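Local coordinates for prophenoloxidase b (Marsupenaeus japonicus, PDB 3WKY), which is the inactive precursor of a type 3 copper phenoloxidase, which probably hydroxylates monophenols and oxidises o-diphenols in crustacean haemolymph, at residues A[93-96]-A[97-101]; A[105-109]-A[110-114]; A[286-290]-A[291-295]. One frame throughout, in Å; residues are numbered along the deposited sequence.

Interaction 1 (A[93-96]-A[97-101])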
ATOM      1  N   LEU A  93      28.973 -43.867  36.552  1.00 31.69           N
ATOM      2  CA  LEU A  93      27.661 -43.332  36.894  1.00 35.60           C
ATOM      3  C   LEU A  93      27.618 -42.718  38.296  1.00 39.34           C
ATOM      4  O   LEU A  93      26.886 -41.756  38.533  1.00 36.83           O
ATOM      5  CB  LEU A  93      26.579 -44.394  36.724  1.00 34.33           C
ATOM      6  CG  LEU A  93      26.408 -44.875  35.280  1.00 39.16           C
ATOM      7  CD1 LEU A  93      25.299 -45.906  35.168  1.00 35.69           C
ATOM      8  CD2 LEU A  93      26.145 -43.687  34.345  1.00 36.93           C
ATOM      9  N   ASN A  94      28.400 -43.265  39.224  1.00 42.42           N
ATOM     10  CA  ASN A  94      28.507 -42.672  40.557  1.00 46.95           C
ATOM     11  C   ASN A  94      29.123 -41.278  40.492  1.00 37.92           C
ATOM     12  O   ASN A  94      28.638 -40.342  41.126  1.00 42.12           O
ATOM     13  CB  ASN A  94      29.315 -43.575  41.501  1.00 46.97           C
ATOM     14  CG  ASN A  94      28.511 -44.766  41.998  1.00 51.42           C
ATOM     15  OD1 ASN A  94      27.351 -44.628  42.386  1.00 61.66           O
ATOM     16  ND2 ASN A  94      29.125 -45.946  41.980  1.00 62.99           N
ATOM     17  N   VAL A  95      30.195 -41.146  39.719  1.00 33.80           N
ATOM     18  CA  VAL A  95      30.827 -39.851  39.515  1.00 32.44           C
ATOM     19  C   VAL A  95      29.899 -38.884  38.764  1.00 41.44           C
ATOM     20  O   VAL A  95      29.835 -37.693  39.084  1.00 35.90           O
ATOM     21  CB  VAL A  95      32.165 -40.003  38.776  1.00 41.65           C
ATOM     22  CG1 VAL A  95      32.688 -38.654  38.324  1.00 38.35           C
ATOM     23  CG2 VAL A  95      33.187 -40.703  39.671  1.00 43.71           C
ATOM     24  N   LEU A  96      29.174 -39.398  37.772  1.00 39.37           N
ATOM     25  CA  LEU A  96      28.185 -38.581  37.064  1.00 37.79           C
ATOM     26  C   LEU A  96      27.165 -38.015  38.051  1.00 35.59           C
ATOM     27  O   LEU A  96      26.892 -36.814  38.055  1.00 35.86           O
ATOM     28  CB  LEU A  96      27.485 -39.396  35.970  1.00 33.86           C
ATOM     29  CG  LEU A  96      26.200 -38.823  35.362  1.00 36.19           C
ATOM     30  CD1 LEU A  96      26.440 -37.441  34.813  1.00 32.45           C
ATOM     31  CD2 LEU A  96      25.670 -39.744  34.267  1.00 34.59           C
ATOM     32  N   LYS A  97      26.622 -38.888  38.893  1.00 31.13           N
ATOM     33  CA  LYS A  97      25.672 -38.497  39.923  1.00 36.45           C
ATOM     34  C   LYS A  97      26.232 -37.400  40.841  1.00 40.10           C
ATOM     35  O   LYS A  97      25.528 -36.452  41.193  1.00 35.17           O
ATOM     36  CB  LYS A  97      25.273 -39.731  40.734  1.00 38.78           C
ATOM     37  CG  LYS A  97      24.370 -39.458  41.928  1.00 50.48           C
ATOM     38  CD  LYS A  97      24.169 -40.723  42.773  1.00 64.21           C
ATOM     39  CE  LYS A  97      25.239 -40.881  43.860  1.00 63.45           C
ATOM     40  NZ  LYS A  97      26.617 -41.126  43.334  1.00 59.47           N
ATOM     41  N   ASP A  98      27.505 -37.524  41.207  1.00 42.97           N
ATOM     42  CA  ASP A  98      28.155 -36.528  42.057  1.00 43.57           C
ATOM     43  C   ASP A  98      28.327 -35.186  41.351  1.00 39.61           C
ATOM     44  O   ASP A  98      28.120 -34.129  41.950  1.00 33.23           O
ATOM     45  CB  ASP A  98      29.526 -37.020  42.530  1.00 41.93           C
ATOM     46  CG  ASP A  98      29.434 -38.221  43.456  1.00 45.43           C
ATOM     47  OD1 ASP A  98      28.337 -38.493  43.996  1.00 45.30           O
ATOM     48  OD2 ASP A  98      30.475 -38.891  43.643  1.00 47.01           O
ATOM     49  N   VAL A  99      28.733 -35.226  40.085  1.00 35.97           N
ATOM     50  CA  VAL A  99      28.925 -33.999  39.314  1.00 35.07           C
ATOM     51  C   VAL A  99      27.595 -33.263  39.124  1.00 33.89           C
ATOM     52  O   VAL A  99      27.525 -32.041  39.271  1.00 35.78           O
ATOM     53  CB  VAL A  99      29.596 -34.280  37.955  1.00 42.54           C
ATOM     54  CG1 VAL A  99      29.508 -33.063  37.044  1.00 38.70           C
ATOM     55  CG2 VAL A  99      31.046 -34.688  38.158  1.00 38.47           C
ATOM     56  N   ALA A 100      26.544 -34.021  38.820  1.00 32.70           N
ATOM     57  CA  ALA A 100      25.192 -33.480  38.690  1.00 32.05           C
ATOM     58  C   ALA A 100      24.751 -32.753  39.960  1.00 39.82           C
ATOM     59  O   ALA A 100      24.352 -31.589  39.908  1.00 33.45           O
ATOM     60  CB  ALA A 100      24.208 -34.590  38.350  1.00 29.72           C
ATOM     61  N   ILE A 101      24.815 -33.453  41.092  1.00 38.61           N
ATOM     62  CA  ILE A 101      24.434 -32.889  42.388  1.00 33.06           C
ATOM     63  C   ILE A 101      25.215 -31.614  42.718  1.00 30.34           C
ATOM     64  O   ILE A 101      24.646 -30.640  43.212  1.00 34.35           O
ATOM     65  CB  ILE A 101      24.627 -33.921  43.522  1.00 36.98           C
ATOM     66  CG1 ILE A 101      23.609 -35.054  43.395  1.00 37.55           C
ATOM     67  CG2 ILE A 101      24.496 -33.258  44.887  1.00 34.55           C
ATOM     68  CD1 ILE A 101      22.175 -34.596  43.540  1.00 45.89           C
TER

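Interaction 2 (A[105-109]-A[110-114])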
ATOM      1  N   ASP A 105      22.950 -26.456  41.498  1.00 29.69           N
ATOM      2  CA  ASP A 105      22.629 -25.129  42.035  1.00 30.42           C
ATOM      3  C   ASP A 105      23.192 -23.977  41.204  1.00 33.71           C
ATOM      4  O   ASP A 105      22.825 -22.823  41.414  1.00 36.57           O
ATOM      5  CB  ASP A 105      23.162 -24.984  43.469  1.00 33.39           C
ATOM      6  CG  ASP A 105      22.274 -25.648  44.501  1.00 36.71           C
ATOM      7  OD1 ASP A 105      21.036 -25.640  44.329  1.00 36.20           O
ATOM      8  OD2 ASP A 105      22.821 -26.169  45.499  1.00 40.47           O
ATOM      9  N   HIS A 106      24.085 -24.289  40.271  1.00 24.18           N
ATOM     10  CA  HIS A 106      24.881 -23.272  39.602  1.00 28.04           C
ATOM     11  C   HIS A 106      24.593 -23.130  38.115  1.00 31.55           C
ATOM     12  O   HIS A 106      25.185 -22.279  37.449  1.00 31.14           O
ATOM     13  CB  HIS A 106      26.362 -23.575  39.811  1.00 33.51           C
ATOM     14  CG  HIS A 106      26.727 -23.754  41.251  1.00 44.16           C
ATOM     15  ND1 HIS A 106      27.139 -22.708  42.049  1.00 40.99           N
ATOM     16  CD2 HIS A 106      26.699 -24.850  42.048  1.00 40.49           C
ATOM     17  CE1 HIS A 106      27.368 -23.155  43.271  1.00 43.71           C
ATOM     18  NE2 HIS A 106      27.107 -24.451  43.298  1.00 42.49           N
ATOM     19  N   VAL A 107      23.691 -23.963  37.602  1.00 32.04           N
ATOM     20  CA  VAL A 107      23.342 -23.944  36.184  0.54 28.11           C
ATOM     21  C   VAL A 107      21.855 -23.694  35.995  1.00 23.20           C
ATOM     22  O   VAL A 107      21.039 -24.050  36.852  1.00 28.19           O
ATOM     23  CB  VAL A 107      23.703 -25.273  35.482  0.54 33.14           C
ATOM     24  CG1 VAL A 107      25.203 -25.413  35.330  0.54 27.71           C
ATOM     25  CG2 VAL A 107      23.139 -26.443  36.251  0.54 31.54           C
ATOM     26  N   ASN A 108      21.509 -23.050  34.881  1.00 23.33           N
ATOM     27  CA  ASN A 108      20.126 -22.851  34.469  1.00 23.99           C
ATOM     28  C   ASN A 108      19.401 -24.209  34.501  1.00 23.60           C
ATOM     29  O   ASN A 108      19.929 -25.204  34.009  1.00 24.80           O
ATOM     30  CB  ASN A 108      20.145 -22.250  33.052  1.00 22.49           C
ATOM     31  CG  ASN A 108      18.774 -22.140  32.442  1.00 26.90           C
ATOM     32  OD1 ASN A 108      18.184 -23.144  32.053  1.00 23.41           O
ATOM     33  ND2 ASN A 108      18.263 -20.911  32.331  1.00 26.63           N
ATOM     34  N   SER A 109      18.210 -24.268  35.094  1.00 21.71           N
ATOM     35  CA  SER A 109      17.581 -25.566  35.301  0.52 25.47           C
ATOM     36  C   SER A 109      17.179 -26.256  33.999  1.00 25.95           C
ATOM     37  O   SER A 109      17.296 -27.478  33.901  1.00 21.88           O
ATOM     38  CB  SER A 109      16.406 -25.482  36.280  0.52 29.70           C
ATOM     39  OG  SER A 109      15.495 -24.469  35.914  0.52 31.11           O
ATOM     40  N   ALA A 110      16.735 -25.493  33.005  1.00 23.61           N
ATOM     41  CA  ALA A 110      16.349 -26.097  31.727  1.00 22.77           C
ATOM     42  C   ALA A 110      17.574 -26.580  30.955  1.00 24.82           C
ATOM     43  O   ALA A 110      17.537 -27.621  30.295  1.00 21.59           O
ATOM     44  CB  ALA A 110      15.504 -25.123  30.887  1.00 20.70           C
ATOM     45  N   VAL A 111      18.664 -25.825  31.045  1.00 19.34           N
ATOM     46  CA  VAL A 111      19.932 -26.237  30.461  1.00 22.01           C
ATOM     47  C   VAL A 111      20.415 -27.521  31.152  1.00 23.46           C
ATOM     48  O   VAL A 111      20.888 -28.453  30.494  1.00 22.98           O
ATOM     49  CB  VAL A 111      20.985 -25.111  30.570  1.00 22.25           C
ATOM     50  CG1 VAL A 111      22.399 -25.633  30.284  1.00 21.24           C
ATOM     51  CG2 VAL A 111      20.634 -23.963  29.611  1.00 21.96           C
ATOM     52  N   PHE A 112      20.249 -27.580  32.471  1.00 22.84           N
ATOM     53  CA  PHE A 112      20.604 -28.778  33.247  1.00 22.83           C
ATOM     54  C   PHE A 112      19.834 -30.010  32.763  1.00 22.81           C
ATOM     55  O   PHE A 112      20.433 -31.052  32.454  1.00 23.54           O
ATOM     56  CB  PHE A 112      20.343 -28.524  34.738  1.00 24.90           C
ATOM     57  CG  PHE A 112      20.642 -29.705  35.624  1.00 25.11           C
ATOM     58  CD1 PHE A 112      21.948 -29.985  36.010  1.00 31.09           C
ATOM     59  CD2 PHE A 112      19.618 -30.525  36.081  1.00 24.57           C
ATOM     60  CE1 PHE A 112      22.228 -31.063  36.835  1.00 30.92           C
ATOM     61  CE2 PHE A 112      19.890 -31.613  36.902  1.00 36.43           C
ATOM     62  CZ  PHE A 112      21.198 -31.881  37.278  1.00 31.90           C
ATOM     63  N   LEU A 113      18.509 -29.889  32.693  1.00 20.39           N
ATOM     64  CA  LEU A 113      17.649 -30.960  32.195  1.00 24.75           C
ATOM     65  C   LEU A 113      17.975 -31.397  30.774  1.00 23.35           C
ATOM     66  O   LEU A 113      18.000 -32.596  30.485  1.00 20.13           O
ATOM     67  CB  LEU A 113      16.172 -30.562  32.291  1.00 22.50           C
ATOM     68  CG  LEU A 113      15.638 -30.477  33.715  1.00 28.33           C
ATOM     69  CD1 LEU A 113      14.212 -29.989  33.718  1.00 23.82           C
ATOM     70  CD2 LEU A 113      15.742 -31.855  34.383  1.00 24.02           C
ATOM     71  N   ALA A 114      18.216 -30.439  29.883  1.00 19.46           N
ATOM     72  CA  ALA A 114      18.537 -30.771  28.492  1.00 23.95           C
ATOM     73  C   ALA A 114      19.826 -31.581  28.418  1.00 23.15           C
ATOM     74  O   ALA A 114      19.894 -32.604  27.734  1.00 21.25           O
ATOM     75  CB  ALA A 114      18.655 -29.501  27.652  1.00 20.50           C
TER

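Interaction 3 (A[286-290]-A[291-295])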
ATOM      1  N   ILE A 286      20.798  -7.917  21.696  1.00 21.05           N
ATOM      2  CA  ILE A 286      21.639  -7.230  22.669  1.00 19.79           C
ATOM      3  C   ILE A 286      22.708  -8.242  23.053  1.00 21.57           C
ATOM      4  O   ILE A 286      22.389  -9.263  23.653  1.00 24.56           O
ATOM      5  CB  ILE A 286      20.848  -6.834  23.921  1.00 28.26           C
ATOM      6  CG1 ILE A 286      19.645  -5.972  23.533  1.00 26.72           C
ATOM      7  CG2 ILE A 286      21.761  -6.099  24.929  1.00 25.54           C
ATOM      8  CD1 ILE A 286      18.632  -5.784  24.651  1.00 34.40           C
ATOM      9  N   PRO A 287      23.972  -7.989  22.673  1.00 23.20           N
ATOM     10  CA  PRO A 287      24.430  -6.792  21.960  1.00 24.16           C
ATOM     11  C   PRO A 287      24.061  -6.815  20.482  1.00 19.85           C
ATOM     12  O   PRO A 287      23.827  -7.889  19.910  1.00 19.91           O
ATOM     13  CB  PRO A 287      25.952  -6.860  22.117  1.00 23.94           C
ATOM     14  CG  PRO A 287      26.231  -8.335  22.150  1.00 26.13           C
ATOM     15  CD  PRO A 287      25.072  -8.945  22.901  1.00 25.86           C
ATOM     16  N   LEU A 288      24.009  -5.624  19.883  1.00 20.77           N
ATOM     17  CA  LEU A 288      23.596  -5.457  18.495  1.00 20.63           C
ATOM     18  C   LEU A 288      24.457  -6.268  17.529  1.00 22.76           C
ATOM     19  O   LEU A 288      23.968  -6.732  16.494  1.00 18.28           O
ATOM     20  CB  LEU A 288      23.614  -3.965  18.128  1.00 19.84           C
ATOM     21  CG  LEU A 288      23.145  -3.518  16.741  1.00 22.35           C
ATOM     22  CD1 LEU A 288      21.689  -3.931  16.497  1.00 22.84           C
ATOM     23  CD2 LEU A 288      23.307  -2.006  16.607  1.00 17.77           C
ATOM     24  N   VAL A 289      25.731  -6.477  17.864  1.00 20.61           N
ATOM     25  CA  VAL A 289      26.605  -7.220  16.955  1.00 19.41           C
ATOM     26  C   VAL A 289      26.163  -8.672  16.789  1.00 19.58           C
ATOM     27  O   VAL A 289      26.588  -9.345  15.850  1.00 24.20           O
ATOM     28  CB  VAL A 289      28.097  -7.173  17.371  1.00 30.19           C
ATOM     29  CG1 VAL A 289      28.619  -5.737  17.328  1.00 24.74           C
ATOM     30  CG2 VAL A 289      28.287  -7.795  18.758  1.00 26.06           C
ATOM     31  N   ASP A 290      25.307  -9.155  17.687  1.00 21.26           N
ATOM     32  CA  ASP A 290      24.804 -10.530  17.587  1.00 18.32           C
ATOM     33  C   ASP A 290      23.503 -10.663  16.786  1.00 21.12           C
ATOM     34  O   ASP A 290      22.831 -11.691  16.850  1.00 17.39           O
ATOM     35  CB  ASP A 290      24.583 -11.132  18.978  1.00 26.37           C
ATOM     36  CG  ASP A 290      25.881 -11.380  19.720  1.00 34.78           C
ATOM     37  OD1 ASP A 290      26.959 -11.181  19.122  1.00 31.41           O
ATOM     38  OD2 ASP A 290      25.816 -11.780  20.901  1.00 33.41           O
ATOM     39  N   SER A 291      23.168  -9.637  16.015  1.00 19.87           N
ATOM     40  CA  SER A 291      21.890  -9.594  15.297  1.00 15.16           C
ATOM     41  C   SER A 291      21.845 -10.428  14.025  1.00 16.85           C
ATOM     42  O   SER A 291      22.886 -10.839  13.490  1.00 17.77           O
ATOM     43  CB  SER A 291      21.566  -8.138  14.958  1.00 15.05           C
ATOM     44  OG  SER A 291      21.545  -7.400  16.151  1.00 16.82           O
ATOM     45  N   ASN A 292      20.625 -10.693  13.548  1.00 14.53           N
ATOM     46  CA  ASN A 292      20.425 -11.346  12.252  1.00 13.71           C
ATOM     47  C   ASN A 292      19.284 -10.657  11.509  1.00 15.32           C
ATOM     48  O   ASN A 292      18.453  -9.995  12.141  1.00 15.82           O
ATOM     49  CB  ASN A 292      20.148 -12.851  12.405  1.00 15.49           C
ATOM     50  CG  ASN A 292      21.394 -13.631  12.787  1.00 17.34           C
ATOM     51  OD1 ASN A 292      21.581 -13.982  13.949  1.00 17.29           O
ATOM     52  ND2 ASN A 292      22.267 -13.880  11.807  1.00 16.39           N
ATOM     53  N   TYR A 293      19.257 -10.792  10.182  1.00 12.92           N
ATOM     54  CA  TYR A 293      18.372  -9.943   9.362  1.00 14.96           C
ATOM     55  C   TYR A 293      17.580 -10.749   8.355  1.00 13.17           C
ATOM     56  O   TYR A 293      18.050 -11.777   7.884  1.00 14.14           O
ATOM     57  CB  TYR A 293      19.213  -8.877   8.661  1.00 12.57           C
ATOM     58  CG  TYR A 293      19.995  -8.057   9.667  1.00 12.03           C
ATOM     59  CD1 TYR A 293      21.223  -8.496  10.168  1.00 18.66           C
ATOM     60  CD2 TYR A 293      19.477  -6.867  10.154  1.00 14.13           C
ATOM     61  CE1 TYR A 293      21.919  -7.737  11.135  1.00 19.06           C
ATOM     62  CE2 TYR A 293      20.161  -6.108  11.104  1.00 17.12           C
ATOM     63  CZ  TYR A 293      21.380  -6.546  11.583  1.00 19.81           C
ATOM     64  OH  TYR A 293      22.032  -5.771  12.535  1.00 20.01           O
ATOM     65  N   VAL A 294      16.371 -10.289   8.026  1.00 12.08           N
ATOM     66  CA  VAL A 294      15.512 -11.048   7.109  1.00 11.51           C
ATOM     67  C   VAL A 294      16.194 -11.232   5.752  1.00 13.87           C
ATOM     68  O   VAL A 294      16.201 -12.334   5.189  1.00 13.28           O
ATOM     69  CB  VAL A 294      14.118 -10.368   6.930  1.00 13.99           C
ATOM     70  CG1 VAL A 294      13.274 -11.116   5.872  1.00 13.14           C
ATOM     71  CG2 VAL A 294      13.362 -10.300   8.262  1.00 12.96           C
ATOM     72  N   SER A 295      16.822 -10.177   5.233  1.00 11.35           N
ATOM     73  CA  SER A 295      17.409 -10.301   3.893  1.00 12.62           C
ATOM     74  C   SER A 295      18.679 -11.149   3.917  1.00 14.22           C
ATOM     75  O   SER A 295      19.090 -11.687   2.898  1.00 15.68           O
ATOM     76  CB  SER A 295      17.700  -8.933   3.289  1.00 13.53           C
ATOM     77  OG  SER A 295      18.778  -8.325   3.971  1.00 17.21           O
TER
HETATM   78  O   HOH W   1      24.284  -6.576  13.353  1.00 26.11           O
HETATM   79  O   HOH W   2      25.325 -11.994  14.235  1.00 39.75           O
HETATM   80  O   HOH W   3      20.363 -13.104  16.271  1.00 31.17           O

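Interaction 1 (A[93-96]-A[97-101])
N94 O accepts from two donors of the following turn: the backbone N of D98 at 3.0 Å and, more weakly, the amine NZ of K97 at 3.1 Å. K97 NZ also forms a salt bridge with D98 OD1 at 3.2 Å, reaching it from above the carboxylate plane (50° out of it). Two bends bring the amine back over the backbone: CG leaves anti to the K97 backbone N, then the chain turns at chi3 (89°) and chi4 (-66°), and the lysine lies alongside N94, pointing the same way. The positive end of K97 thus sits by a carbonyl oxygen and a carboxylate, which would probably favour its charged form. All this decorates the first turns of helix 93-103 in the hemocyanin-type all-alpha domain. The backbone bonds are regular i to i+4 ones, K97 N to L93 O at 2.9 Å, V99 N to V95 O at 2.9 Å and A100 N to L96 O at 2.9 Å. Apolar contact follows another stripe of the helix, where V99 CG2 lies 4.3 Å from V95 CG1. V99 and L96 both touch F87 of helix 74-89, and L96 also meets L11 of helix 9-12.

Interaction 2 (A[105-109]-A[110-114])
Helix 109-122 starts with the i to i+4 backbone bond from F112 N to N108 O, 2.8 Å long, followed by L113 N to S109 O at 3.0 Å. N108 is the N-cap of this helix, within the all-alpha domain of the hemocyanin family. Its side-chain oxygen OD1 accepts from V111 N at 2.9 Å, a nearly straight bond (N-H...O 164°) that supplies a first-turn amide with a side-chain acceptor, as an N-cap does. A110 N lies equally near OD1, at 2.9 Å. The torsion that makes this possible swings CG away from the N108 backbone N (chi1 173°), so that the amide leans over the start of the helix and crosses the V111 side chain at about a right angle. V111 CG2 packs 3.6 Å from N108 OD1, its methyl placed beside the V111 backbone N. The other end of the amide is anchored too: N108 ND2 donates to the carbonyl oxygens of I67 and P64 in a neighbouring loop, which fixes the rotation of the amide. A bound sodium ion lies about 6 Å from the N108 side chain. One turn along, F112 extends from the helix with CG anti to its own backbone N (chi1 179°), and its ring reaches F87 of helix 74-89. V111 and A114 meet V80 of that same helix, and A110 meets F69. V107, just ahead of the cap, is modelled in two conformers; in the one given, CG2 lies obliquely to the F112 ring, 3.7 Å from F112 CD1, a contact that the other conformer may not keep. On the backbone side of the same phenylalanine, F112 CB rests 3.3 Å from S109 O.

Interaction 3 (A[286-290]-A[291-295])
L288 O is gripped by three groups: S291 OG donates to it at 2.5 Å, S291 N at 3.1 Å, and water 1 at 3.2 Å. The backbone bond is bent (N-H...O 139°) and comes from above the carbonyl plane, 52° out of it, whereas the hydroxyl approaches closer to that plane. The N-H bond closes a type I beta turn, L288 to S291, which follows directly on a turn closed by D290 N and P287 O; together they make the short 3-10 segment after the cis peptide before P287. This loop leads into helix 294-310 of the copper-containing domain. S291 OG sits beside its own backbone N (chi1 -57°), which places it against L288 O, and it also accepts from E285 N, so the buried hydroxyl is used both as donor and as acceptor. Waters tie the turn to the extended residues that follow. Water 1 lies at the edge of the Y293 ring, in its plane, 2.5 Å from Y293 OH, bridging the phenol to L288 O. Water 3 donates to D290 O at 2.9 Å and to N292 OD1 at 2.8 Å, and water 2 to S291 O. N292 gives its ND2 to Q296 OE1, which also accepts from the backbone N of the N-cap residue Y293, and packs on L359 and F363 of helix 356-365, the helix that carries the copper-site residues H357 and H361. The Y293 ring stacks on Y293 of a second subunit, and L288 packs on W300 of that subunit and R180 of a third, so the turn lies where copies of the protein meet. The methyl L288 CD1 lies beside the serine hydroxyl, 3.5 Å from S291 OG.

In the fold
From the N terminus, interaction 1 forms the first turns of helix 93-103, interaction 2 takes the chain from that helix's exit into helix 109-122, and interaction 3 follows much later, before helix 294-310. The three come in series; none encloses or crosses another, and each is local: within a helix, at a cap and round a turn. Interactions 1 and 2 share the all-alpha domain and touch where F112 CE1 packs 3.8 Å from A100 O, joining consecutive helices that both rest on helix 74-89. Interaction 3 belongs to the copper-containing domain, its centre about 26 Å from that of interaction 2, and faces neighbouring subunits of the six-chain assembly, which touch neither of the others.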